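Local coordinates for protein glycosyltransferase (duf1792) (Streptococcus sanguinis, PDB 5V4A) that probably transfers a sugar from a nucleotide donor through a C-terminal GT-D domain that binds UDP, and probably serves export of a serine-rich repeat cell wall protein, at residues I114-P117 against Y118-E122. Numbering follows the deposited sequence.
With UDP (uridine-5'-diphosphate), chain C.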
loop_
_atom_site.group_PDB
_atom_site.type_symbol
_atom_site.label_atom_id
_atom_site.label_comp_id
_atom_site.label_asym_id
_atom_site.label_seq_id
_atom_site.Cartn_x
_atom_site.Cartn_y
_atom_site.Cartn_z
ATOM N N ILE A 114 -7.261 -2.481 11.635
ATOM C CA ILE A 114 -6.888 -1.755 10.420
ATOM C C ILE A 114 -6.867 -0.258 10.684
ATOM O O ILE A 114 -6.186 0.492 9.976
ATOM C CB ILE A 114 -7.831 -2.088 9.243
ATOM C CG1 ILE A 114 -9.296 -1.738 9.582
ATOM C CG2 ILE A 114 -7.668 -3.540 8.819
ATOM C CD1 ILE A 114 -10.192 -1.674 8.352
ATOM N N SER A 115 -7.660 0.203 11.654
ATOM C CA SER A 115 -7.576 1.549 12.207
ATOM C C SER A 115 -6.419 1.742 13.194
ATOM O O SER A 115 -6.110 2.894 13.523
ATOM C CB SER A 115 -8.906 1.924 12.863
ATOM O OG SER A 115 -8.989 1.314 14.113
ATOM N N ARG A 116 -5.877 0.669 13.776
ATOM C CA ARG A 116 -4.926 0.763 14.890
ATOM C C ARG A 116 -3.581 0.140 14.508
ATOM O O ARG A 116 -3.147 -0.848 15.111
ATOM C CB ARG A 116 -5.486 0.092 16.139
ATOM C CG ARG A 116 -6.935 0.470 16.513
ATOM C CD ARG A 116 -7.062 1.964 16.821
ATOM N NE ARG A 116 -6.038 2.396 17.776
ATOM C CZ ARG A 116 -6.289 2.882 18.995
ATOM N NH1 ARG A 116 -7.544 3.016 19.436
ATOM N NH2 ARG A 116 -5.283 3.242 19.785
ATOM N N PRO A 117 -2.893 0.695 13.537
ATOM C CA PRO A 117 -1.771 -0.045 12.947
ATOM C C PRO A 117 -0.389 0.364 13.442
ATOM O O PRO A 117 0.588 0.161 12.712
ATOM C CB PRO A 117 -1.919 0.254 11.453
ATOM C CG PRO A 117 -2.782 1.513 11.362
ATOM C CD PRO A 117 -3.191 1.909 12.767
ATOM N N TYR A 118 -0.268 0.910 14.655
ATOM C CA TYR A 118 1.049 1.374 15.083
ATOM C C TYR A 118 1.347 1.239 16.581
ATOM O O TYR A 118 2.148 0.383 16.969
ATOM C CB TYR A 118 1.248 2.831 14.645
ATOM C CG TYR A 118 2.575 3.388 15.109
ATOM C CD1 TYR A 118 3.764 3.032 14.472
ATOM C CD2 TYR A 118 2.644 4.236 16.209
ATOM C CE1 TYR A 118 4.979 3.523 14.912
ATOM C CE2 TYR A 118 3.866 4.742 16.662
ATOM C CZ TYR A 118 5.028 4.381 16.010
ATOM O OH TYR A 118 6.243 4.875 16.454
ATOM N N ILE A 119 0.705 2.055 17.427
ATOM C CA ILE A 119 1.209 2.303 18.784
ATOM C C ILE A 119 1.225 1.030 19.634
ATOM O O ILE A 119 2.130 0.838 20.455
ATOM C CB ILE A 119 0.410 3.440 19.454
ATOM C CG1 ILE A 119 1.158 3.936 20.696
ATOM C CG2 ILE A 119 -1.001 3.013 19.811
ATOM C CD1 ILE A 119 2.510 4.494 20.355
ATOM N N ASP A 120 0.250 0.133 19.458
ATOM C CA ASP A 120 0.194 -1.087 20.261
ATOM C C ASP A 120 0.836 -2.292 19.561
ATOM O O ASP A 120 0.744 -3.415 20.072
ATOM C CB ASP A 120 -1.265 -1.421 20.627
ATOM C CG ASP A 120 -1.872 -0.442 21.627
ATOM O OD1 ASP A 120 -1.295 -0.240 22.717
ATOM O OD2 ASP A 120 -2.939 0.129 21.312
ATOM N N LEU A 121 1.502 -2.085 18.427
ATOM C CA LEU A 121 2.256 -3.154 17.776
ATOM C C LEU A 121 3.632 -3.319 18.413
ATOM O O LEU A 121 4.372 -2.345 18.558
ATOM C CB LEU A 121 2.438 -2.865 16.286
ATOM C CG LEU A 121 1.320 -2.953 15.261
ATOM C CD1 LEU A 121 1.962 -3.011 13.881
ATOM C CD2 LEU A 121 0.424 -4.160 15.494
ATOM N N GLU A 122 3.990 -4.560 18.753
ATOM C CA GLU A 122 5.340 -4.814 19.249
ATOM C C GLU A 122 6.385 -4.459 18.201
ATOM O O GLU A 122 7.365 -3.762 18.498
ATOM C CB GLU A 122 5.485 -6.275 19.673
ATOM C CG GLU A 122 6.845 -6.592 20.281
ATOM C CD GLU A 122 7.189 -5.696 21.451
ATOM O OE1 GLU A 122 6.390 -5.619 22.409
ATOM O OE2 GLU A 122 8.266 -5.061 21.410
HETATM N N1 UDP C . -16.369 9.834 18.375
HETATM C C2 UDP C . -17.172 10.904 18.061
HETATM N N3 UDP C . -18.416 10.887 18.634
HETATM C C4 UDP C . -18.929 9.923 19.480
HETATM C C5 UDP C . -18.042 8.837 19.750
HETATM C C6 UDP C . -16.815 8.819 19.189
HETATM O O2 UDP C . -16.811 11.812 17.327
HETATM O O4 UDP C . -20.089 10.041 19.915
HETATM C "C1'" UDP C . -15.035 9.765 17.720
HETATM C "C2'" UDP C . -13.809 10.057 18.574
HETATM O "O2'" UDP C . -13.644 11.459 18.783
HETATM C "C3'" UDP C . -12.708 9.427 17.694
HETATM C "C4'" UDP C . -13.435 8.267 16.983
HETATM O "O4'" UDP C . -14.839 8.447 17.264
HETATM O "O3'" UDP C . -12.233 10.312 16.686
HETATM C "C5'" UDP C . -12.992 6.876 17.374
HETATM O "O5'" UDP C . -13.825 5.843 16.803
HETATM P PA UDP C . -13.625 4.326 17.201
HETATM O O1A UDP C . -13.997 4.092 18.663
HETATM O O2A UDP C . -14.339 3.521 16.180
HETATM O O3A UDP C . -12.012 4.092 17.092
HETATM P PB UDP C . -11.085 2.800 17.044
HETATM O O1B UDP C . -12.100 1.650 17.057
HETATM O O2B UDP C . -10.324 2.869 18.389
HETATM O O3B UDP C . -10.207 2.793 15.830
HETATM O O HOH W 1 -1.874 0.218 17.399
#
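Tyr118 CB packs against the carbonyl group of Pro117, and one water bridges Arg116 O, Tyr118 N and Asp120 N. The water accepts from Tyr118 N at 3.3 Å and gives a weak bond to Arg116 O at 2.8 Å. The Tyr118 ring leaves the contact, with CG anti to the backbone N (chi1 178°). Its hydroxyl is hydrogen-bonded to Ala235 O, and Lys124 makes a cation-pi contact with the ring. Ile119 brings CG2 to the edge of the Arg116 guanidinium, 4.3 Å from NH2. The backbone N of Ile119 is hydrogen-bonded to Glu227 OE1, and OE2 of the same residue forms a salt bridge with Arg116 NE.

Ser115 and Arg116, in the loop after strand 110-111, line the diphosphate end of the UDP pocket in this GT-D fold domain, the C-terminal part of the whole protein. Arg116 NH1 donates to UDP O2B over 3.0 Å at 149°, with the oxygen in the guanidinium plane. Its chain bends at chi2 and chi3 to get there. Ser115 OG donates to UDP O3B at 2.6 Å.

Asp120 N is the third partner of the water, at 3.0 Å. The Asp120 side chain runs alongside Arg116, the two planes 34° apart. OD2 is 4.2 Å from Arg116 NH2 and well out of the guanidinium plane; no N-H points at it, and any attraction is probably one of charge alone. The salt bridges of these groups lie elsewhere: Asp120 OD1 with Lys238, Arg116 NH2 with Glu248. Leu121 N closes a type I beta turn on Tyr118 O. Leu121 CD1 packs against Pro117 O at 3.6 Å, an oxygen that also takes a hydrogen bond from Ser127 OG.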